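Local coordinates for protein scabin (Streptomyces scabiei 87.22, PDB 5TLB) that probably acts as a mono-ADP-ribosyltransferase, splitting NAD+ and passing its ADP-ribose part to a target molecule, at residues 62-67 with 100-105; 81-86 with 133-138; 116-121 with 161-166. All coordinates share one frame; numbering follows the deposited sequence.

Interaction 1. Residues 62-67 with 100-105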
loop_
_atom_site.group_PDB
_atom_site.type_symbol
_atom_site.label_atom_id
_atom_site.label_comp_id
_atom_site.label_asym_id
_atom_site.label_seq_id
_atom_site.Cartn_x
_atom_site.Cartn_y
_atom_site.Cartn_z
ATOM N N ILE A 62 -9.921 12.175 7.106
ATOM C CA ILE A 62 -10.128 10.737 7.032
ATOM C C ILE A 62 -11.351 10.379 7.858
ATOM O O ILE A 62 -11.490 10.810 9.009
ATOM C CB ILE A 62 -8.875 9.988 7.516
ATOM C CG1 ILE A 62 -7.686 10.282 6.598
ATOM C CG2 ILE A 62 -9.119 8.488 7.549
ATOM C CD1 ILE A 62 -6.335 9.749 7.124
ATOM N N THR A 63 -12.261 9.611 7.260
ATOM C CA THR A 63 -13.396 9.055 7.972
ATOM C C THR A 63 -13.519 7.575 7.639
ATOM O O THR A 63 -13.238 7.171 6.502
ATOM C CB THR A 63 -14.708 9.772 7.607
ATOM O OG1 THR A 63 -14.978 9.620 6.208
ATOM C CG2 THR A 63 -14.628 11.254 7.952
ATOM N N PRO A 64 -13.921 6.732 8.606
ATOM C CA PRO A 64 -14.094 7.095 10.010
ATOM C C PRO A 64 -12.737 7.310 10.673
ATOM O O PRO A 64 -11.717 7.201 9.983
ATOM C CB PRO A 64 -14.829 5.887 10.602
ATOM C CG PRO A 64 -14.486 4.764 9.732
ATOM C CD PRO A 64 -14.330 5.338 8.355
ATOM N N ASP A 65 -12.715 7.612 11.964
ATOM C CA ASP A 65 -11.444 7.813 12.641
ATOM C C ASP A 65 -10.527 6.624 12.355
ATOM O O ASP A 65 -10.923 5.474 12.593
ATOM C CB ASP A 65 -11.638 7.990 14.142
ATOM C CG ASP A 65 -12.291 9.317 14.489
ATOM O OD1 ASP A 65 -12.284 10.229 13.630
ATOM O OD2 ASP A 65 -12.807 9.451 15.619
ATOM N N PRO A 66 -9.332 6.849 11.823
ATOM C CA PRO A 66 -8.513 5.720 11.366
ATOM C C PRO A 66 -7.857 4.961 12.507
ATOM O O PRO A 66 -7.474 5.532 13.534
ATOM C CB PRO A 66 -7.464 6.392 10.473
ATOM C CG PRO A 66 -7.335 7.759 11.026
ATOM C CD PRO A 66 -8.703 8.144 11.515
ATOM N N VAL A 67 -7.767 3.648 12.324
ATOM C CA VAL A 67 -6.939 2.787 13.155
ATOM C C VAL A 67 -5.656 2.538 12.375
ATOM O O VAL A 67 -5.656 1.877 11.330
ATOM C CB VAL A 67 -7.650 1.480 13.523
ATOM C CG1 VAL A 67 -6.750 0.606 14.383
ATOM C CG2 VAL A 67 -8.941 1.790 14.256
ATOM N N GLN A 100 -12.018 11.080 -2.482
ATOM C CA GLN A 100 -12.891 10.415 -1.518
ATOM C C GLN A 100 -12.106 10.086 -0.252
ATOM O O GLN A 100 -11.321 9.135 -0.236
ATOM C CB GLN A 100 -13.465 9.141 -2.136
ATOM C CG GLN A 100 -14.379 8.345 -1.217
ATOM C CD GLN A 100 -15.518 9.184 -0.674
ATOM O OE1 GLN A 100 -15.455 9.689 0.448
ATOM N NE2 GLN A 100 -16.558 9.356 -1.480
ATOM N N TYR A 101 -12.338 10.847 0.818
ATOM C CA TYR A 101 -11.648 10.603 2.080
ATOM C C TYR A 101 -12.326 9.546 2.938
ATOM O O TYR A 101 -11.728 9.098 3.926
ATOM C CB TYR A 101 -11.525 11.903 2.881
ATOM C CG TYR A 101 -10.239 12.649 2.625
ATOM C CD1 TYR A 101 -10.086 13.437 1.490
ATOM C CD2 TYR A 101 -9.177 12.573 3.521
ATOM C CE1 TYR A 101 -8.906 14.126 1.249
ATOM C CE2 TYR A 101 -7.996 13.259 3.292
ATOM C CZ TYR A 101 -7.867 14.034 2.156
ATOM O OH TYR A 101 -6.696 14.713 1.912
ATOM N N ASP A 102 -13.537 9.123 2.584
ATOM C CA ASP A 102 -14.235 8.111 3.366
ATOM C C ASP A 102 -13.760 6.724 2.950
ATOM O O ASP A 102 -13.919 6.321 1.791
ATOM C CB ASP A 102 -15.745 8.239 3.204
ATOM C CG ASP A 102 -16.494 7.237 4.055
ATOM O OD1 ASP A 102 -17.069 6.283 3.486
ATOM O OD2 ASP A 102 -16.458 7.379 5.297
ATOM N N ILE A 103 -13.195 5.995 3.916
ATOM C CA ILE A 103 -12.541 4.717 3.635
ATOM C C ILE A 103 -13.514 3.743 2.983
ATOM O O ILE A 103 -13.254 3.206 1.905
ATOM C CB ILE A 103 -11.955 4.124 4.929
ATOM C CG1 ILE A 103 -10.880 5.050 5.528
ATOM C CG2 ILE A 103 -11.424 2.718 4.684
ATOM C CD1 ILE A 103 -9.641 5.181 4.708
ATOM N N GLU A 104 -14.643 3.476 3.642
ATOM C CA GLU A 104 -15.550 2.458 3.125
ATOM C C GLU A 104 -16.098 2.837 1.753
ATOM O O GLU A 104 -16.268 1.971 0.887
ATOM C CB GLU A 104 -16.698 2.211 4.102
ATOM C CG GLU A 104 -17.528 1.010 3.687
ATOM C CD GLU A 104 -18.418 0.479 4.784
ATOM O OE1 GLU A 104 -18.549 1.144 5.837
ATOM O OE2 GLU A 104 -18.990 -0.615 4.579
ATOM N N SER A 105 -16.410 4.120 1.538
ATOM C CA SER A 105 -16.827 4.543 0.203
ATOM C C SER A 105 -15.749 4.228 -0.820
ATOM O O SER A 105 -16.041 3.733 -1.913
ATOM C CB SER A 105 -17.145 6.034 0.184
ATOM O OG SER A 105 -18.309 6.317 0.933
#
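Thr63 and Asp102 form a single beta bridge, their CA atoms 4.8 Å apart, and Asp102 is also the N-cap of helix 103-108, so one residue both starts the helix and ties it to the loop 62-67. The tight part is polar. Ile103 N gives its hydrogen to Thr63 O at 2.8 Å with an N-H...O angle of 173°. The return bond, from Thr63 N to Tyr101 O, is weak at 3.4 Å. Beside the bridge, OG1 of Thr63 donates to OD2 of Asp102 at 2.8 Å, on the anti lone pair of that carboxylate oxygen; the threonine hydroxyl is placed for this by a chi1 of 61°, which sets it between its own N and carbonyl carbon.

Away from these bonds the contact is slacker. On the buried side, Ile62 CG1 stays 4.1 Å from Tyr101 CD2, the two side chains crossing at about a right angle, while the phenol is secured elsewhere, its OH bonded to Val96 O and Asp58 N. Toward solvent lies the exposed Pro64, joined by a cis peptide, whose CD comes no nearer than 4.3 Å to Ile103 CB; the same proline also rests on Thr148 and Ile149 of helix 145-149, as Ile103 does on Ile149. At the helix start, Asp102 OD1 takes the capping bond from Ser105 N at 3.0 Å and a second bond from Ser105 OG at 2.8 Å, both on its anti side and from opposite faces of the carboxylate plane.

Interaction 2. Residues 81-86 with 133-138. With NAI (1,4-dihydronicotinamide adenine dinucleotide), chain B.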
loop_
_atom_site.group_PDB
_atom_site.type_symbol
_atom_site.label_atom_id
_atom_site.label_comp_id
_atom_site.label_asym_id
_atom_site.label_seq_id
_atom_site.Cartn_x
_atom_site.Cartn_y
_atom_site.Cartn_z
ATOM N N ARG A 81 1.541 -0.186 -13.552
ATOM C CA ARG A 81 2.651 0.669 -13.950
ATOM C C ARG A 81 3.983 -0.019 -13.693
ATOM O O ARG A 81 4.161 -0.695 -12.676
ATOM C CB ARG A 81 2.593 1.987 -13.191
ATOM C CG ARG A 81 1.474 2.906 -13.666
ATOM C CD ARG A 81 1.365 4.127 -12.784
ATOM N NE ARG A 81 1.033 3.746 -11.420
ATOM C CZ ARG A 81 1.095 4.558 -10.370
ATOM N NH1 ARG A 81 1.493 5.816 -10.521
ATOM N NH2 ARG A 81 0.763 4.102 -9.163
ATOM N N GLY A 82 4.920 0.160 -14.622
ATOM C CA GLY A 82 6.200 -0.500 -14.555
ATOM C C GLY A 82 7.110 0.107 -13.503
ATOM O O GLY A 82 6.889 1.222 -13.021
ATOM N N PRO A 83 8.164 -0.620 -13.134
ATOM C CA PRO A 83 9.055 -0.118 -12.073
ATOM C C PRO A 83 9.805 1.145 -12.444
ATOM O O PRO A 83 10.125 1.935 -11.549
ATOM C CB PRO A 83 10.019 -1.291 -11.826
ATOM C CG PRO A 83 9.880 -2.180 -13.013
ATOM C CD PRO A 83 8.479 -2.005 -13.514
ATOM N N ALA A 84 10.094 1.378 -13.726
ATOM C CA ALA A 84 10.732 2.639 -14.102
ATOM C C ALA A 84 9.912 3.818 -13.598
ATOM O O ALA A 84 10.460 4.828 -13.141
ATOM C CB ALA A 84 10.911 2.719 -15.620
ATOM N N VAL A 85 8.593 3.690 -13.651
ATOM C CA VAL A 85 7.708 4.750 -13.192
ATOM C C VAL A 85 7.646 4.772 -11.670
ATOM O O VAL A 85 7.919 5.794 -11.031
ATOM C CB VAL A 85 6.311 4.564 -13.815
ATOM C CG1 VAL A 85 5.356 5.672 -13.360
ATOM C CG2 VAL A 85 6.421 4.500 -15.354
ATOM N N VAL A 86 7.302 3.636 -11.067
ATOM C CA VAL A 86 7.045 3.611 -9.632
ATOM C C VAL A 86 8.320 3.900 -8.844
ATOM O O VAL A 86 8.289 4.601 -7.829
ATOM C CB VAL A 86 6.424 2.263 -9.229
ATOM C CG1 VAL A 86 6.348 2.143 -7.723
ATOM C CG2 VAL A 86 5.028 2.095 -9.846
ATOM N N TYR A 133 2.109 -6.263 -12.189
ATOM C CA TYR A 133 3.201 -6.271 -11.215
ATOM C C TYR A 133 2.675 -6.413 -9.795
ATOM O O TYR A 133 1.622 -5.879 -9.441
ATOM C CB TYR A 133 4.037 -4.995 -11.294
ATOM C CG TYR A 133 4.655 -4.760 -12.647
ATOM C CD1 TYR A 133 5.878 -5.334 -12.994
ATOM C CD2 TYR A 133 4.007 -3.972 -13.594
ATOM C CE1 TYR A 133 6.431 -5.120 -14.251
ATOM C CE2 TYR A 133 4.552 -3.755 -14.832
ATOM C CZ TYR A 133 5.765 -4.326 -15.159
ATOM O OH TYR A 133 6.288 -4.097 -16.418
ATOM N N ASN A 134 3.465 -7.107 -8.973
ATOM C CA ASN A 134 3.246 -7.233 -7.531
ATOM C C ASN A 134 4.395 -6.474 -6.878
ATOM O O ASN A 134 5.532 -6.942 -6.890
ATOM C CB ASN A 134 3.220 -8.700 -7.116
ATOM C CG ASN A 134 2.670 -8.911 -5.726
ATOM O OD1 ASN A 134 1.780 -8.191 -5.267
ATOM N ND2 ASN A 134 3.189 -9.925 -5.048
ATOM N N TYR A 135 4.101 -5.289 -6.356
ATOM C CA TYR A 135 5.098 -4.469 -5.679
ATOM C C TYR A 135 5.202 -4.864 -4.219
ATOM O O TYR A 135 4.213 -5.244 -3.589
ATOM C CB TYR A 135 4.758 -2.984 -5.795
ATOM C CG TYR A 135 5.083 -2.441 -7.168
ATOM C CD1 TYR A 135 6.328 -1.893 -7.429
ATOM C CD2 TYR A 135 4.161 -2.509 -8.210
ATOM C CE1 TYR A 135 6.651 -1.405 -8.676
ATOM C CE2 TYR A 135 4.483 -2.017 -9.479
ATOM C CZ TYR A 135 5.730 -1.469 -9.699
ATOM O OH TYR A 135 6.069 -0.983 -10.943
ATOM N N TYR A 136 6.430 -4.769 -3.698
ATOM C CA TYR A 136 6.781 -5.106 -2.325
ATOM C C TYR A 136 7.127 -3.809 -1.602
ATOM O O TYR A 136 7.948 -3.027 -2.098
ATOM C CB TYR A 136 7.990 -6.062 -2.267
ATOM C CG TYR A 136 7.743 -7.465 -2.785
ATOM C CD1 TYR A 136 7.117 -7.687 -4.015
ATOM C CD2 TYR A 136 8.131 -8.576 -2.037
ATOM C CE1 TYR A 136 6.906 -8.957 -4.481
ATOM C CE2 TYR A 136 7.915 -9.855 -2.500
ATOM C CZ TYR A 136 7.298 -10.037 -3.720
ATOM O OH TYR A 136 7.077 -11.301 -4.157
ATOM N N ILE A 137 6.517 -3.597 -0.432
ATOM C CA ILE A 137 6.526 -2.318 0.268
ATOM C C ILE A 137 6.942 -2.537 1.721
ATOM O O ILE A 137 6.461 -3.464 2.385
ATOM C CB ILE A 137 5.136 -1.655 0.191
ATOM C CG1 ILE A 137 4.830 -1.282 -1.271
ATOM C CG2 ILE A 137 5.046 -0.419 1.103
ATOM C CD1 ILE A 137 3.366 -1.031 -1.555
ATOM N N ASP A 138 7.832 -1.670 2.215
ATOM C CA ASP A 138 8.281 -1.686 3.611
ATOM C C ASP A 138 8.124 -0.251 4.096
ATOM O O ASP A 138 9.058 0.550 3.989
ATOM C CB ASP A 138 9.728 -2.176 3.723
ATOM C CG ASP A 138 10.253 -2.199 5.151
ATOM O OD1 ASP A 138 9.445 -2.133 6.111
ATOM O OD2 ASP A 138 11.509 -2.294 5.305
HETATM P PA NAI B . -5.811 2.581 -8.034
HETATM O O1A NAI B . -6.685 3.571 -8.754
HETATM O O2A NAI B . -4.845 2.901 -6.935
HETATM O O5B NAI B . -4.746 2.039 -9.299
HETATM C C5B NAI B . -5.483 1.669 -10.412
HETATM C C4B NAI B . -4.563 1.847 -11.608
HETATM O O4B NAI B . -4.484 3.238 -11.854
HETATM C C3B NAI B . -3.099 1.386 -11.248
HETATM O O3B NAI B . -2.966 0.024 -11.574
HETATM C C2B NAI B . -2.290 2.277 -12.176
HETATM O O2B NAI B . -2.301 1.824 -13.512
HETATM C C1B NAI B . -3.138 3.606 -12.151
HETATM N N9A NAI B . -2.717 4.572 -11.109
HETATM C C8A NAI B . -2.796 4.485 -9.701
HETATM N N7A NAI B . -2.332 5.606 -9.094
HETATM C C5A NAI B . -1.961 6.458 -10.158
HETATM C C6A NAI B . -1.410 7.770 -10.187
HETATM N N6A NAI B . -1.146 8.456 -9.044
HETATM N N1A NAI B . -1.134 8.374 -11.381
HETATM C C2A NAI B . -1.422 7.643 -12.500
HETATM N N3A NAI B . -1.941 6.406 -12.630
HETATM C C4A NAI B . -2.200 5.832 -11.408
HETATM O O3 NAI B . -6.888 1.422 -7.739
HETATM P PN NAI B . -6.231 0.024 -7.242
HETATM O O1N NAI B . -5.159 0.085 -6.206
HETATM O O2N NAI B . -6.211 -0.713 -8.561
HETATM O O5D NAI B . -7.490 -0.866 -6.499
HETATM C C5D NAI B . -8.106 -0.061 -5.570
HETATM C C4D NAI B . -9.298 -0.836 -5.075
HETATM O O4D NAI B . -8.809 -2.142 -4.708
HETATM C C3D NAI B . -9.850 -0.136 -3.819
HETATM O O3D NAI B . -11.228 -0.374 -3.762
HETATM C C2D NAI B . -9.085 -0.831 -2.687
HETATM O O2D NAI B . -9.894 -1.062 -1.584
HETATM C C1D NAI B . -8.717 -2.250 -3.309
HETATM N N1N NAI B . -7.328 -2.683 -2.931
HETATM C C2N NAI B . -6.255 -2.633 -3.843
HETATM C C3N NAI B . -5.051 -3.236 -3.511
HETATM C C7N NAI B . -4.012 -3.438 -4.530
HETATM O O7N NAI B . -3.102 -4.300 -4.406
HETATM N N7N NAI B . -4.024 -2.621 -5.660
HETATM C C4N NAI B . -4.762 -3.727 -2.135
HETATM C C5N NAI B . -5.996 -3.871 -1.331
HETATM C C6N NAI B . -7.112 -3.189 -1.637
#
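The N-terminal end of helix 83-89 rests on strand 133-137 through two tyrosines, Tyr133 and Tyr135, beside the adenine end of the bound dinucleotide. Tyr135 OH donates to Arg81 O at 2.6 Å, the donor tilted 28° from the carbonyl plane, and that oxygen lies in the plane of the phenol ring at its edge. The hydroxyl is pushed well into the turn: Gly82 C is 3.0 Å from Tyr135 OH. Gly82 is the N-cap, its O receiving Val86 N from the first turn. Val86 comes down on Tyr135 from the other direction, CG2 lying 3.6 Å from CZ. Pro83 meets the neighbouring ring as a CH-pi contact, CD standing over one face of Tyr133, 4.2 Å from its centroid and 26° off the normal.

Arg81 hands its backbone to the tyrosine and its side chain to the ligand. The side chain of Arg81 sets off away from the strand, and a bend at chi3 (-62°) turns the guanidinium so that one face covers the adenine: C5A of the ligand stands 3.4 Å above its plane, and Arg81 NH2 is 3.4 Å from N7A of the ligand. A salt bridge from NH2 to Asp79 steadies the group there. This stacking is consistent with Arg81 helping to shape the adenine end of the dinucleotide site, here holding the reduced 1,4-dihydro form.

Strand 133-137 runs between strands 75-79 and 172-179 of the four-stranded antiparallel sheet. Val175 of strand 172-179 touches Pro83 and both tyrosines, while Phe91, in the loop that follows the helix, contacts Val86 and meets the Tyr135 ring edge-to-face.

Interaction 3. Residues 116-121 with 161-166. With NAI (1,4-dihydronicotinamide adenine dinucleotide), chain B.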
loop_
_atom_site.group_PDB
_atom_site.type_symbol
_atom_site.label_atom_id
_atom_site.label_comp_id
_atom_site.label_asym_id
_atom_site.label_seq_id
_atom_site.Cartn_x
_atom_site.Cartn_y
_atom_site.Cartn_z
ATOM N N VAL A 116 -3.384 5.413 -1.300
ATOM C CA VAL A 116 -2.825 4.341 -2.111
ATOM C C VAL A 116 -3.073 3.037 -1.371
ATOM O O VAL A 116 -2.687 2.887 -0.205
ATOM C CB VAL A 116 -1.335 4.549 -2.396
ATOM C CG1 VAL A 116 -0.754 3.316 -3.081
ATOM C CG2 VAL A 116 -1.142 5.785 -3.262
ATOM N N SER A 117 -3.715 2.097 -2.056
ATOM C CA SER A 117 -4.084 0.818 -1.463
ATOM C C SER A 117 -2.931 -0.170 -1.518
ATOM O O SER A 117 -2.222 -0.263 -2.525
ATOM C CB SER A 117 -5.294 0.227 -2.189
ATOM O OG SER A 117 -6.466 0.950 -1.864
ATOM N N THR A 118 -2.760 -0.910 -0.416
ATOM C CA THR A 118 -1.815 -2.012 -0.301
ATOM C C THR A 118 -2.524 -3.111 0.468
ATOM O O THR A 118 -3.624 -2.913 1.001
ATOM C CB THR A 118 -0.528 -1.604 0.431
ATOM O OG1 THR A 118 -0.832 -1.386 1.810
ATOM C CG2 THR A 118 0.067 -0.337 -0.178
ATOM N N THR A 119 -1.887 -4.270 0.542
ATOM C CA THR A 119 -2.466 -5.419 1.220
ATOM C C THR A 119 -1.407 -6.128 2.056
ATOM O O THR A 119 -0.223 -6.152 1.711
ATOM C CB THR A 119 -3.088 -6.390 0.209
ATOM O OG1 THR A 119 -3.625 -7.528 0.895
ATOM C CG2 THR A 119 -2.065 -6.856 -0.822
ATOM N N TYR A 120 -1.863 -6.724 3.155
ATOM C CA TYR A 120 -1.045 -7.665 3.914
ATOM C C TYR A 120 -0.763 -8.949 3.144
ATOM O O TYR A 120 0.139 -9.708 3.531
ATOM C CB TYR A 120 -1.756 -8.052 5.203
ATOM C CG TYR A 120 -1.879 -6.964 6.244
ATOM C CD1 TYR A 120 -0.779 -6.565 6.989
ATOM C CD2 TYR A 120 -3.109 -6.375 6.517
ATOM C CE1 TYR A 120 -0.887 -5.587 7.975
ATOM C CE2 TYR A 120 -3.234 -5.397 7.507
ATOM C CZ TYR A 120 -2.113 -5.008 8.232
ATOM O OH TYR A 120 -2.230 -4.035 9.206
ATOM N N ASP A 121 -1.537 -9.224 2.089
ATOM C CA ASP A 121 -1.572 -10.530 1.438
ATOM C C ASP A 121 -0.646 -10.547 0.223
ATOM O O ASP A 121 -0.932 -9.923 -0.812
ATOM C CB ASP A 121 -3.014 -10.866 1.048
ATOM C CG ASP A 121 -3.173 -12.262 0.453
ATOM O OD1 ASP A 121 -2.161 -12.982 0.303
ATOM O OD2 ASP A 121 -4.333 -12.628 0.112
ATOM N N VAL A 161 -4.379 -2.160 3.582
ATOM C CA VAL A 161 -3.800 -1.044 4.315
ATOM C C VAL A 161 -3.768 0.126 3.348
ATOM O O VAL A 161 -3.133 0.039 2.289
ATOM C CB VAL A 161 -2.387 -1.359 4.839
ATOM C CG1 VAL A 161 -1.813 -0.161 5.580
ATOM C CG2 VAL A 161 -2.404 -2.593 5.757
ATOM N N ALA A 162 -4.480 1.194 3.692
ATOM C CA ALA A 162 -4.626 2.370 2.840
ATOM C C ALA A 162 -3.667 3.460 3.303
ATOM O O ALA A 162 -3.755 3.917 4.444
ATOM C CB ALA A 162 -6.064 2.893 2.880
ATOM N N PHE A 163 -2.772 3.891 2.418
ATOM C CA PHE A 163 -1.784 4.894 2.795
ATOM C C PHE A 163 -2.252 6.284 2.398
ATOM O O PHE A 163 -2.242 6.611 1.198
ATOM C CB PHE A 163 -0.433 4.582 2.162
ATOM C CG PHE A 163 0.320 3.533 2.915
ATOM C CD1 PHE A 163 1.219 3.896 3.913
ATOM C CD2 PHE A 163 0.088 2.197 2.683
ATOM C CE1 PHE A 163 1.888 2.941 4.645
ATOM C CE2 PHE A 163 0.759 1.233 3.413
ATOM C CZ PHE A 163 1.663 1.614 4.398
ATOM N N PRO A 164 -2.656 7.133 3.348
ATOM C CA PRO A 164 -3.073 8.492 2.993
ATOM C C PRO A 164 -1.867 9.317 2.580
ATOM O O PRO A 164 -0.874 9.396 3.307
ATOM C CB PRO A 164 -3.709 9.023 4.287
ATOM C CG PRO A 164 -3.880 7.832 5.174
ATOM C CD PRO A 164 -2.768 6.909 4.798
ATOM N N GLY A 165 -1.949 9.916 1.400
ATOM C CA GLY A 165 -0.815 10.613 0.840
ATOM C C GLY A 165 0.129 9.734 0.059
ATOM O O GLY A 165 1.136 10.233 -0.453
ATOM N N GLY A 166 -0.157 8.447 -0.050
ATOM C CA GLY A 166 0.679 7.574 -0.840
ATOM C C GLY A 166 1.935 7.150 -0.099
ATOM O O GLY A 166 2.006 7.155 1.138
HETATM P PA NAI B . -5.811 2.581 -8.034
HETATM O O1A NAI B . -6.685 3.571 -8.754
HETATM O O2A NAI B . -4.845 2.901 -6.935
HETATM O O5B NAI B . -4.746 2.039 -9.299
HETATM C C5B NAI B . -5.483 1.669 -10.412
HETATM C C4B NAI B . -4.563 1.847 -11.608
HETATM O O4B NAI B . -4.484 3.238 -11.854
HETATM C C3B NAI B . -3.099 1.386 -11.248
HETATM O O3B NAI B . -2.966 0.024 -11.574
HETATM C C2B NAI B . -2.290 2.277 -12.176
HETATM O O2B NAI B . -2.301 1.824 -13.512
HETATM C C1B NAI B . -3.138 3.606 -12.151
HETATM N N9A NAI B . -2.717 4.572 -11.109
HETATM C C8A NAI B . -2.796 4.485 -9.701
HETATM N N7A NAI B . -2.332 5.606 -9.094
HETATM C C5A NAI B . -1.961 6.458 -10.158
HETATM C C6A NAI B . -1.410 7.770 -10.187
HETATM N N6A NAI B . -1.146 8.456 -9.044
HETATM N N1A NAI B . -1.134 8.374 -11.381
HETATM C C2A NAI B . -1.422 7.643 -12.500
HETATM N N3A NAI B . -1.941 6.406 -12.630
HETATM C C4A NAI B . -2.200 5.832 -11.408
HETATM O O3 NAI B . -6.888 1.422 -7.739
HETATM P PN NAI B . -6.231 0.024 -7.242
HETATM O O1N NAI B . -5.159 0.085 -6.206
HETATM O O2N NAI B . -6.211 -0.713 -8.561
HETATM O O5D NAI B . -7.490 -0.866 -6.499
HETATM C C5D NAI B . -8.106 -0.061 -5.570
HETATM C C4D NAI B . -9.298 -0.836 -5.075
HETATM O O4D NAI B . -8.809 -2.142 -4.708
HETATM C C3D NAI B . -9.850 -0.136 -3.819
HETATM O O3D NAI B . -11.228 -0.374 -3.762
HETATM C C2D NAI B . -9.085 -0.831 -2.687
HETATM O O2D NAI B . -9.894 -1.062 -1.584
HETATM C C1D NAI B . -8.717 -2.250 -3.309
HETATM N N1N NAI B . -7.328 -2.683 -2.931
HETATM C C2N NAI B . -6.255 -2.633 -3.843
HETATM C C3N NAI B . -5.051 -3.236 -3.511
HETATM C C7N NAI B . -4.012 -3.438 -4.530
HETATM O O7N NAI B . -3.102 -4.300 -4.406
HETATM N N7N NAI B . -4.024 -2.621 -5.660
HETATM C C4N NAI B . -4.762 -3.727 -2.135
HETATM C C5N NAI B . -5.996 -3.871 -1.331
HETATM C C6N NAI B . -7.112 -3.189 -1.637
#
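Val116 pairs with Phe163 as an antiparallel hydrogen-bonded pair: Phe163 N reaches Val116 O at 2.8 Å, and Val116 N reaches Phe163 O at 3.0 Å. The latter carbonyl also takes Gly166 N, from the opposite face of its plane, closing the type II turn 163-166. CG2 of Val116 then abuts CA of Gly166 at 3.5 Å, a close fit with a residue that has no side chain.

Ser117 faces Ala162 in a non-hydrogen-bonded pair, its side chain directed to the ligand's side of the sheet. Ser117 CB lies 3.4 Å from C2N of the dihydronicotinamide ring, and Ser117 OG is bonded to Glu160 OE2 and Tyr106 OH; Glu160 OE1 in turn binds the dinucleotide. The Ser-Thr-Thr run 117-119 and Gln158-x-Glu160, together with Arg77, probably correspond to the Arg, Ser-Thr-Ser and Glu elements of the R-S-E class of ADP-ribosyltransferases, with threonine in the third place of the middle one, so these two strands probably form the floor of the nicotinamide site.

Thr118 turns to the other face, with Val161 and Phe163. A chi1 of 70° sets Thr118 OG1 between its own N and carbonyl carbon, on the side of strand 161-164, where it donates to Val161 O at 2.7 Å. Thr118 N meets that same oxygen from the opposite face of the carbonyl plane, so two donors from one residue grip it. The Phe163 ring presents its edge to Thr118 OG1, in plane, while the methyl CG2 of Thr118 lies 3.8 Å from Phe163 CD2.

Thr119 closes an ST turn, OG1 accepting from Asp121 N; it is also bonded to Gln158 O. Thr119 CB is 3.9 Å from the ligand's C4N.

Tyr120 leaves the strand and lays one ring face over Val161, CG2 standing 3.7 Å from the centroid, with the phenol OH bonded to Asp144 OD2.

In the fold
Interaction 3 lies at the core, its centre about 3 Å from that of the chain, whereas interactions 1 and 2 are partly buried, about 15 and 11 Å out. Its chemistry is regular strand pairing; interaction 1 relies on a single bridge and a helix cap, and interaction 2 on aromatic rings with one side-chain bond. Each outer contact involves a helix start, 103-108 or 83-89, and each touches interaction 3 by packing: Ile62 CD1 meets Pro164 CG at 3.7 Å, and Ile137 CD1 meets Thr118 CG2 at 3.6 Å. Interactions 2 and 3 belong to different sheets but touch the same dinucleotide, at its adenine and nicotinamide ends respectively.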